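PDB 6KHO: tryptophan decarboxylase 1 from Oryza sativa subsp. japonica, which catalyses the pyridoxal-phosphate-dependent decarboxylation of L-tryptophan to tryptamine and of 5-hydroxy-L-tryptophan to serotonin. Local coordinates for residues Thr166-Thr175 and Asp337-Thr346; Pro263-Gly271 and Phe291-Ala302. All coordinates share one frame; numbering follows the deposited sequence.

Contact 1 (Thr166-Thr175 and Asp337-Thr346). With PLP (pyridoxal-5'-phosphate), chain C.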
loop_
_atom_site.group_PDB
_atom_site.type_symbol
_atom_site.label_atom_id
_atom_site.label_comp_id
_atom_site.label_asym_id
_atom_site.label_seq_id
_atom_site.Cartn_x
_atom_site.Cartn_y
_atom_site.Cartn_z
ATOM N N THR A 166 -2.849 -19.083 18.244
ATOM C CA THR A 166 -2.746 -17.630 18.257
ATOM C C THR A 166 -2.030 -17.078 17.026
ATOM O O THR A 166 -1.843 -15.861 16.939
ATOM C CB THR A 166 -2.012 -17.144 19.521
ATOM O OG1 THR A 166 -0.639 -17.558 19.460
ATOM C CG2 THR A 166 -2.652 -17.715 20.803
ATOM N N GLY A 167 -1.601 -17.933 16.088
ATOM C CA GLY A 167 -0.916 -17.462 14.910
ATOM C C GLY A 167 -1.878 -16.942 13.853
ATOM O O GLY A 167 -3.092 -17.152 13.900
ATOM N N GLY A 168 -1.317 -16.233 12.885
ATOM C CA GLY A 168 -2.114 -15.747 11.776
ATOM C C GLY A 168 -1.261 -14.877 10.877
ATOM O O GLY A 168 -0.056 -14.722 11.093
ATOM N N GLY A 169 -1.909 -14.316 9.858
ATOM C CA GLY A 169 -1.176 -13.603 8.832
ATOM C C GLY A 169 -1.950 -12.416 8.308
ATOM O O GLY A 169 -3.116 -12.206 8.645
ATOM N N VAL A 170 -1.269 -11.627 7.480
ATOM C CA VAL A 170 -1.885 -10.498 6.800
ATOM C C VAL A 170 -1.128 -10.264 5.500
ATOM O O VAL A 170 0.095 -10.417 5.444
ATOM C CB VAL A 170 -1.895 -9.228 7.686
ATOM C CG1 VAL A 170 -0.464 -8.804 8.067
ATOM C CG2 VAL A 170 -2.636 -8.075 6.976
ATOM N N ILE A 171 -1.857 -9.898 4.452
ATOM C CA ILE A 171 -1.236 -9.463 3.210
ATOM C C ILE A 171 -1.032 -7.956 3.295
ATOM O O ILE A 171 -1.988 -7.202 3.506
ATOM C CB ILE A 171 -2.089 -9.834 1.989
ATOM C CG1 ILE A 171 -2.242 -11.357 1.887
ATOM C CG2 ILE A 171 -1.465 -9.252 0.728
ATOM C CD1 ILE A 171 -3.278 -11.778 0.788
ATOM N N LEU A 172 0.213 -7.526 3.145
ATOM C CA LEU A 172 0.599 -6.125 3.132
ATOM C C LEU A 172 1.153 -5.773 1.754
ATOM O O LEU A 172 1.372 -6.643 0.907
ATOM C CB LEU A 172 1.645 -5.834 4.226
ATOM C CG LEU A 172 1.224 -6.231 5.644
ATOM C CD1 LEU A 172 2.385 -6.152 6.645
ATOM C CD2 LEU A 172 0.057 -5.368 6.109
ATOM N N GLY A 173 1.392 -4.479 1.535
ATOM C CA GLY A 173 1.964 -4.051 0.270
ATOM C C GLY A 173 3.443 -4.383 0.140
ATOM O O GLY A 173 3.904 -4.770 -0.937
ATOM N N THR A 174 4.209 -4.259 1.232
ATOM C CA THR A 174 5.663 -4.266 1.137
ATOM C C THR A 174 6.288 -4.989 2.321
ATOM O O THR A 174 5.707 -5.083 3.404
ATOM C CB THR A 174 6.259 -2.837 1.104
ATOM O OG1 THR A 174 5.880 -2.132 2.298
ATOM C CG2 THR A 174 5.786 -2.054 -0.132
ATOM N N THR A 175 7.525 -5.443 2.112
ATOM C CA THR A 175 8.314 -5.957 3.228
ATOM C C THR A 175 8.571 -4.866 4.264
ATOM O O THR A 175 8.589 -5.138 5.471
ATOM C CB THR A 175 9.624 -6.557 2.704
ATOM O OG1 THR A 175 9.320 -7.726 1.933
ATOM C CG2 THR A 175 10.552 -6.967 3.853
ATOM N N ASP A 337 0.950 -5.115 -5.732
ATOM C CA ASP A 337 1.745 -5.449 -4.533
ATOM C C ASP A 337 1.166 -6.675 -3.829
ATOM O O ASP A 337 -0.060 -6.865 -3.805
ATOM C CB ASP A 337 1.768 -4.293 -3.516
ATOM C CG ASP A 337 1.827 -2.917 -4.165
ATOM O OD1 ASP A 337 2.757 -2.673 -4.959
ATOM O OD2 ASP A 337 0.943 -2.075 -3.876
ATOM N N CYS A 338 2.045 -7.481 -3.233
ATOM C CA CYS A 338 1.613 -8.655 -2.486
ATOM C C CYS A 338 2.744 -9.182 -1.596
ATOM O O CYS A 338 3.606 -9.927 -2.069
ATOM C CB CYS A 338 1.144 -9.754 -3.443
ATOM S SG CYS A 338 0.419 -11.203 -2.572
ATOM N N THR A 339 2.761 -8.795 -0.322
ATOM C CA THR A 339 3.717 -9.329 0.648
ATOM C C THR A 339 2.931 -9.991 1.763
ATOM O O THR A 339 1.983 -9.396 2.283
ATOM C CB THR A 339 4.616 -8.232 1.230
ATOM O OG1 THR A 339 5.326 -7.587 0.170
ATOM C CG2 THR A 339 5.631 -8.825 2.231
ATOM N N CYS A 340 3.316 -11.211 2.125
ATOM C CA CYS A 340 2.609 -11.984 3.139
ATOM C C CYS A 340 3.420 -11.985 4.428
ATOM O O CYS A 340 4.597 -12.344 4.413
ATOM C CB CYS A 340 2.373 -13.414 2.650
ATOM S SG CYS A 340 1.284 -13.422 1.184
ATOM N N LEU A 341 2.789 -11.584 5.531
ATOM C CA LEU A 341 3.407 -11.600 6.852
ATOM C C LEU A 341 2.704 -12.629 7.723
ATOM O O LEU A 341 1.475 -12.612 7.817
ATOM C CB LEU A 341 3.314 -10.222 7.516
ATOM C CG LEU A 341 3.594 -10.197 9.024
ATOM C CD1 LEU A 341 5.069 -10.554 9.293
ATOM C CD2 LEU A 341 3.240 -8.838 9.601
ATOM N N TYR A 342 3.478 -13.497 8.375
ATOM C CA TYR A 342 2.961 -14.496 9.307
ATOM C C TYR A 342 3.563 -14.250 10.682
ATOM O O TYR A 342 4.753 -13.952 10.790
ATOM C CB TYR A 342 3.307 -15.925 8.860
ATOM C CG TYR A 342 2.678 -16.323 7.541
ATOM C CD1 TYR A 342 3.328 -16.073 6.339
ATOM C CD2 TYR A 342 1.423 -16.937 7.501
ATOM C CE1 TYR A 342 2.754 -16.438 5.120
ATOM C CE2 TYR A 342 0.839 -17.313 6.287
ATOM C CZ TYR A 342 1.510 -17.062 5.105
ATOM O OH TYR A 342 0.940 -17.417 3.902
ATOM N N VAL A 343 2.740 -14.366 11.731
ATOM C CA VAL A 343 3.201 -14.167 13.102
ATOM C C VAL A 343 2.696 -15.313 13.966
ATOM O O VAL A 343 1.624 -15.873 13.718
ATOM C CB VAL A 343 2.750 -12.802 13.681
ATOM C CG1 VAL A 343 3.254 -11.641 12.801
ATOM C CG2 VAL A 343 1.246 -12.735 13.819
ATOM N N ARG A 344 3.468 -15.657 15.005
ATOM C CA ARG A 344 3.023 -16.718 15.896
ATOM C C ARG A 344 1.997 -16.241 16.917
ATOM O O ARG A 344 1.247 -17.069 17.449
ATOM C CB ARG A 344 4.221 -17.358 16.594
ATOM C CG ARG A 344 4.811 -18.486 15.742
ATOM C CD ARG A 344 6.102 -19.014 16.317
ATOM N NE ARG A 344 5.940 -19.408 17.705
ATOM C CZ ARG A 344 6.914 -19.366 18.607
ATOM N NH1 ARG A 344 8.119 -18.927 18.264
ATOM N NH2 ARG A 344 6.678 -19.753 19.851
ATOM N N ASP A 345 1.905 -14.931 17.167
ATOM C CA ASP A 345 0.928 -14.402 18.125
ATOM C C ASP A 345 0.348 -13.098 17.589
ATOM O O ASP A 345 0.923 -12.026 17.797
ATOM C CB ASP A 345 1.566 -14.195 19.497
ATOM C CG ASP A 345 0.533 -13.926 20.576
ATOM O OD1 ASP A 345 -0.648 -13.723 20.220
ATOM O OD2 ASP A 345 0.892 -13.923 21.772
ATOM N N THR A 346 -0.820 -13.177 16.940
ATOM C CA THR A 346 -1.403 -11.963 16.377
ATOM C C THR A 346 -1.708 -10.932 17.457
ATOM O O THR A 346 -1.632 -9.726 17.198
ATOM C CB THR A 346 -2.650 -12.303 15.573
ATOM O OG1 THR A 346 -3.690 -12.718 16.464
ATOM C CG2 THR A 346 -2.336 -13.425 14.610
HETATM N N1 PLP C . 14.014 -7.574 1.439
HETATM C C2 PLP C . 14.473 -8.466 0.490
HETATM C C2A PLP C . 15.335 -9.632 0.863
HETATM C C3 PLP C . 14.138 -8.284 -0.842
HETATM O O3 PLP C . 14.592 -9.172 -1.780
HETATM C C4 PLP C . 13.331 -7.218 -1.223
HETATM C C4A PLP C . 12.662 -7.229 -2.567
HETATM C C5 PLP C . 12.871 -6.321 -0.269
HETATM C C6 PLP C . 13.220 -6.502 1.067
HETATM C C5A PLP C . 12.012 -5.167 -0.742
HETATM O O4P PLP C . 11.355 -4.487 0.301
HETATM P P PLP C . 9.988 -3.652 0.023
HETATM O O1P PLP C . 10.154 -2.741 -1.162
HETATM O O2P PLP C . 9.686 -2.879 1.283
HETATM O O3P PLP C . 8.829 -4.579 -0.295
#
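Val170 and Leu341 face each other across an antiparallel ladder at the margin of the large mixed sheet of this PLP-dependent decarboxylase, strand 168-172 being the outermost strand there. The N-to-C directions of strands 168-172 and 339-343 differ by 157°, and three hydrogen-bonded pairs, Gly168-Val343, Val170-Leu341 and Leu172-Thr339, fix the register; Leu341 N lies 2.9 Å from Val170 O.

The tightly packed part is the middle. CD2 of Leu341 touches both CG1 of Val170, at 4.0 Å, and CD1 of Leu172, at 4.1 Å, on the face covered by helix 175-194. It gets there because CG of Leu341 stands anti to the backbone N (chi1 165°). The other face carries Ile171, whose CG1 meets SG of Cys340 at 4.1 Å, and Tyr342, under helix 133-149. Gly169 and Tyr342 form a non-hydrogen-bonded pair with CA atoms 4.3 Å apart, and Gly169 CA lies oblique to the Tyr342 ring.

Toward Thr166, which is exposed, the contact is looser and more polar. OG1 of Thr166 reaches Arg344 O in the carbonyl plane at 2.8 Å, while Thr166 O takes the N-H of Thr346, the residue after the N-cap Asp345.

The opposite end runs into the cofactor site. Thr339 presents OG1, which is bonded to Ser327, beside the turn at Gly173 and Thr174. Thr174 is the N-cap of helix 175-194, with OG1 bonded to Glu177 N, and at the first residue of that helix Thr175 N donates a hydrogen bond to phosphate oxygen O3P of PLP (2.9 Å).

Contact 2 (Pro263-Gly271 and Phe291-Ala302). With PLP (pyridoxal-5'-phosphate), chain C.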
loop_
_atom_site.group_PDB
_atom_site.type_symbol
_atom_site.label_atom_id
_atom_site.label_comp_id
_atom_site.label_asym_id
_atom_site.label_seq_id
_atom_site.Cartn_x
_atom_site.Cartn_y
_atom_site.Cartn_z
ATOM N N PRO A 263 18.298 -5.334 24.201
ATOM C CA PRO A 263 18.185 -5.949 22.873
ATOM C C PRO A 263 16.738 -6.314 22.597
ATOM O O PRO A 263 16.095 -7.011 23.385
ATOM C CB PRO A 263 19.076 -7.192 22.970
ATOM C CG PRO A 263 19.971 -6.924 24.150
ATOM C CD PRO A 263 19.154 -6.126 25.103
ATOM N N THR A 264 16.234 -5.840 21.462
ATOM C CA THR A 264 14.799 -5.767 21.233
ATOM C C THR A 264 14.319 -6.588 20.043
ATOM O O THR A 264 13.226 -7.157 20.113
ATOM C CB THR A 264 14.382 -4.294 21.064
ATOM O OG1 THR A 264 14.564 -3.599 22.312
ATOM C CG2 THR A 264 12.922 -4.157 20.616
ATOM N N TYR A 265 15.124 -6.723 18.989
ATOM C CA TYR A 265 14.629 -7.219 17.707
ATOM C C TYR A 265 15.822 -7.593 16.842
ATOM O O TYR A 265 16.803 -6.845 16.779
ATOM C CB TYR A 265 13.771 -6.142 17.034
ATOM C CG TYR A 265 13.081 -6.476 15.711
ATOM C CD1 TYR A 265 13.798 -6.645 14.534
ATOM C CD2 TYR A 265 11.689 -6.529 15.644
ATOM C CE1 TYR A 265 13.129 -6.906 13.317
ATOM C CE2 TYR A 265 11.016 -6.781 14.443
ATOM C CZ TYR A 265 11.738 -6.973 13.291
ATOM O OH TYR A 265 11.048 -7.183 12.104
ATOM N N VAL A 266 15.738 -8.755 16.197
ATOM C CA VAL A 266 16.747 -9.220 15.247
ATOM C C VAL A 266 16.058 -9.534 13.917
ATOM O O VAL A 266 15.030 -10.215 13.895
ATOM C CB VAL A 266 17.484 -10.474 15.763
ATOM C CG1 VAL A 266 18.518 -10.931 14.760
ATOM C CG2 VAL A 266 18.141 -10.228 17.147
ATOM N N CYS A 267 16.637 -9.071 12.808
ATOM C CA CYS A 267 16.171 -9.447 11.475
ATOM C C CYS A 267 17.146 -10.437 10.854
ATOM O O CYS A 267 18.325 -10.123 10.681
ATOM C CB CYS A 267 16.015 -8.226 10.565
ATOM S SG CYS A 267 15.205 -8.621 8.959
ATOM N N ALA A 268 16.662 -11.630 10.532
ATOM C CA ALA A 268 17.417 -12.614 9.768
ATOM C C ALA A 268 16.871 -12.656 8.349
ATOM O O ALA A 268 15.653 -12.601 8.151
ATOM C CB ALA A 268 17.317 -14.003 10.397
ATOM N N THR A 269 17.757 -12.743 7.359
ATOM C CA THR A 269 17.344 -12.746 5.959
ATOM C C THR A 269 17.672 -14.083 5.311
ATOM O O THR A 269 18.810 -14.562 5.403
ATOM C CB THR A 269 18.015 -11.611 5.172
ATOM O OG1 THR A 269 17.655 -10.355 5.748
ATOM C CG2 THR A 269 17.551 -11.623 3.690
ATOM N N VAL A 270 16.681 -14.674 4.648
ATOM C CA VAL A 270 16.877 -15.848 3.805
ATOM C C VAL A 270 16.799 -15.369 2.358
ATOM O O VAL A 270 15.707 -15.118 1.828
ATOM C CB VAL A 270 15.852 -16.947 4.098
ATOM C CG1 VAL A 270 16.048 -18.124 3.140
ATOM C CG2 VAL A 270 15.978 -17.405 5.545
ATOM N N GLY A 271 17.959 -15.244 1.707
ATOM C CA GLY A 271 18.012 -14.756 0.339
ATOM C C GLY A 271 18.262 -13.260 0.253
ATOM O O GLY A 271 17.394 -12.497 -0.184
ATOM N N PHE A 291 17.930 -13.173 25.136
ATOM C CA PHE A 291 17.556 -11.818 25.499
ATOM C C PHE A 291 16.063 -11.550 25.365
ATOM O O PHE A 291 15.628 -10.423 25.625
ATOM C CB PHE A 291 18.352 -10.825 24.646
ATOM C CG PHE A 291 19.820 -11.122 24.632
ATOM C CD1 PHE A 291 20.653 -10.589 25.600
ATOM C CD2 PHE A 291 20.359 -11.973 23.685
ATOM C CE1 PHE A 291 22.012 -10.890 25.607
ATOM C CE2 PHE A 291 21.700 -12.276 23.676
ATOM C CZ PHE A 291 22.537 -11.737 24.638
ATOM N N ALA A 292 15.270 -12.563 25.008
ATOM C CA ALA A 292 13.840 -12.418 24.724
ATOM C C ALA A 292 13.598 -11.422 23.593
ATOM O O ALA A 292 12.606 -10.696 23.591
ATOM C CB ALA A 292 13.045 -12.014 25.972
ATOM N N ALA A 293 14.511 -11.361 22.633
ATOM C CA ALA A 293 14.352 -10.404 21.549
ATOM C C ALA A 293 13.443 -10.984 20.467
ATOM O O ALA A 293 13.427 -12.194 20.227
ATOM C CB ALA A 293 15.715 -10.040 20.959
ATOM N N TRP A 294 12.679 -10.104 19.814
ATOM C CA TRP A 294 11.867 -10.512 18.672
ATOM C C TRP A 294 12.765 -10.921 17.509
ATOM O O TRP A 294 13.767 -10.258 17.221
ATOM C CB TRP A 294 10.965 -9.353 18.252
ATOM C CG TRP A 294 9.899 -9.659 17.257
ATOM C CD1 TRP A 294 10.056 -9.933 15.925
ATOM C CD2 TRP A 294 8.491 -9.640 17.501
ATOM N NE1 TRP A 294 8.824 -10.130 15.337
ATOM C CE2 TRP A 294 7.849 -9.946 16.281
ATOM C CE3 TRP A 294 7.708 -9.409 18.641
ATOM C CZ2 TRP A 294 6.455 -10.038 16.170
ATOM C CZ3 TRP A 294 6.324 -9.486 18.524
ATOM C CH2 TRP A 294 5.715 -9.790 17.297
ATOM N N VAL A 295 12.421 -12.024 16.848
ATOM C CA VAL A 295 13.133 -12.461 15.651
ATOM C C VAL A 295 12.169 -12.449 14.468
ATOM O O VAL A 295 11.179 -13.188 14.461
ATOM C CB VAL A 295 13.747 -13.854 15.809
ATOM C CG1 VAL A 295 14.419 -14.251 14.507
ATOM C CG2 VAL A 295 14.780 -13.852 16.945
ATOM N N HIS A 296 12.474 -11.638 13.464
ATOM C CA HIS A 296 11.745 -11.642 12.198
ATOM C C HIS A 296 12.635 -12.204 11.094
ATOM O O HIS A 296 13.827 -11.883 11.025
ATOM C CB HIS A 296 11.282 -10.235 11.830
ATOM C CG HIS A 296 10.552 -10.176 10.522
ATOM N ND1 HIS A 296 9.231 -10.541 10.397
ATOM C CD2 HIS A 296 10.967 -9.825 9.282
ATOM C CE1 HIS A 296 8.855 -10.399 9.135
ATOM N NE2 HIS A 296 9.893 -9.969 8.437
ATOM N N VAL A 297 12.068 -13.072 10.254
ATOM C CA VAL A 297 12.758 -13.608 9.083
ATOM C C VAL A 297 12.243 -12.878 7.837
ATOM O O VAL A 297 11.043 -12.916 7.530
ATOM C CB VAL A 297 12.559 -15.126 8.959
ATOM C CG1 VAL A 297 13.152 -15.637 7.639
ATOM C CG2 VAL A 297 13.171 -15.854 10.166
ATOM N N ASP A 298 13.152 -12.211 7.118
ATOM C CA ASP A 298 12.848 -11.581 5.828
ATOM C C ASP A 298 13.221 -12.561 4.728
ATOM O O ASP A 298 14.411 -12.796 4.478
ATOM C CB ASP A 298 13.627 -10.274 5.662
ATOM C CG ASP A 298 13.452 -9.638 4.264
ATOM O OD1 ASP A 298 12.561 -10.053 3.486
ATOM O OD2 ASP A 298 14.210 -8.695 3.948
ATOM N N ALA A 299 12.210 -13.148 4.080
ATOM C CA ALA A 299 12.421 -14.061 2.961
ATOM C C ALA A 299 11.696 -13.561 1.721
ATOM O O ALA A 299 11.078 -14.334 0.992
ATOM C CB ALA A 299 11.972 -15.477 3.304
ATOM N N ALA A 300 11.798 -12.253 1.475
ATOM C CA ALA A 300 10.976 -11.580 0.471
ATOM C C ALA A 300 11.040 -12.268 -0.883
ATOM O O ALA A 300 10.011 -12.460 -1.543
ATOM C CB ALA A 300 11.422 -10.120 0.339
ATOM N N TYR A 301 12.243 -12.638 -1.317
ATOM C CA TYR A 301 12.459 -13.290 -2.605
ATOM C C TYR A 301 12.478 -14.808 -2.480
ATOM O O TYR A 301 11.659 -15.503 -3.085
ATOM C CB TYR A 301 13.782 -12.796 -3.206
ATOM C CG TYR A 301 14.326 -13.642 -4.340
ATOM C CD1 TYR A 301 13.734 -13.615 -5.610
ATOM C CD2 TYR A 301 15.443 -14.442 -4.150
ATOM C CE1 TYR A 301 14.245 -14.380 -6.650
ATOM C CE2 TYR A 301 15.952 -15.210 -5.171
ATOM C CZ TYR A 301 15.360 -15.172 -6.420
ATOM O OH TYR A 301 15.884 -15.944 -7.430
ATOM N N ALA A 302 13.407 -15.334 -1.689
ATOM C CA ALA A 302 13.651 -16.767 -1.676
ATOM C C ALA A 302 12.578 -17.558 -0.938
ATOM O O ALA A 302 12.541 -18.779 -1.076
ATOM C CB ALA A 302 15.019 -17.051 -1.065
HETATM N N1 PLP C . 14.014 -7.574 1.439
HETATM C C2 PLP C . 14.473 -8.466 0.490
HETATM C C2A PLP C . 15.335 -9.632 0.863
HETATM C C3 PLP C . 14.138 -8.284 -0.842
HETATM O O3 PLP C . 14.592 -9.172 -1.780
HETATM C C4 PLP C . 13.331 -7.218 -1.223
HETATM C C4A PLP C . 12.662 -7.229 -2.567
HETATM C C5 PLP C . 12.871 -6.321 -0.269
HETATM C C6 PLP C . 13.220 -6.502 1.067
HETATM C C5A PLP C . 12.012 -5.167 -0.742
HETATM O O4P PLP C . 11.355 -4.487 0.301
HETATM P P PLP C . 9.988 -3.652 0.023
HETATM O O1P PLP C . 10.154 -2.741 -1.162
HETATM O O2P PLP C . 9.686 -2.879 1.283
HETATM O O3P PLP C . 8.829 -4.579 -0.295
HETATM O O HOH W 1 16.876 -8.230 3.963
HETATM O O HOH W 2 14.710 -13.284 -0.020
#
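Tyr265 lies alongside His296 and crosses the side chain of Trp294 at a slant, and backbone bonding beneath them sets the parallel register. Six backbone hydrogen bonds join segments 263-271 and 291-302, and the directions of strands 263-269 and 294-298 differ by 26°. Val266 N to Trp294 O, at 2.7 Å, is one of them; at the start of the ladder, however, Trp294 N sits 42° out of the carbonyl plane of Thr264 O.

Among the aromatic contacts, the phenol of Tyr265 and the five-membered ring of Trp294 are nearly parallel, with planes at 2°, yet slid so far that they barely overlap; CE2 of Tyr265 meets CD1 of Trp294 at 3.6 Å. Tyr265 OH, bonded to Thr182, passes 3.1 Å from CB of His296. Both imidazole nitrogens are satisfied beyond the pair, ND1 by Ser323 and NE2 by Ser325.

Apolar packing occupies the reverse face, where CG2 of Val270 touches CG1 of Val297 at 3.9 Å under helix 281-289.

Polar links gather at the C-terminal ends. One water joins Thr269 OG1 to Asp298 OD2; another donates to the carbonyls of Val270 and Gly271 and accepts from Ala302 N. Asp298 OD1 takes the N-H of Ala300 in an Asx turn, which would limit the rotation of the carboxylate, whose OD2 lies 2.8 Å from PLP N1, close enough probably to stabilise a protonated pyridine. CB of Ala300 sits 3.5 Å from C2 of the cofactor ring. Strand 262-269, helix 281-289 and strand 294-298 form a beta-alpha-beta unit, with the aspartate-pyridine pairing characteristic of fold-type I PLP enzymes.

How the contacts relate
From the N terminus, the chain first lays down 166-175, enters helix 175-194, and later reaches 263-271. After helix 281-289 it returns as 291-302, closing contact 2 across a gap of only 19 residues; 337-346 then comes back to 166-175 and closes contact 1 over 161. Contact 2 is thus nested inside the loop of contact 1. Both belong to one mixed sheet, where strand 323-326 separates 339-343 from 294-298. Their centres are about 14 Å apart, and they meet directly where CG2 of Thr175 packs 3.7 Å from OD1 of Asp298. Both reach PLP, contact 1 at the phosphate and contact 2 at the pyridine; Ser176 and Gly381 of the second subunit add further hydrogen bonds.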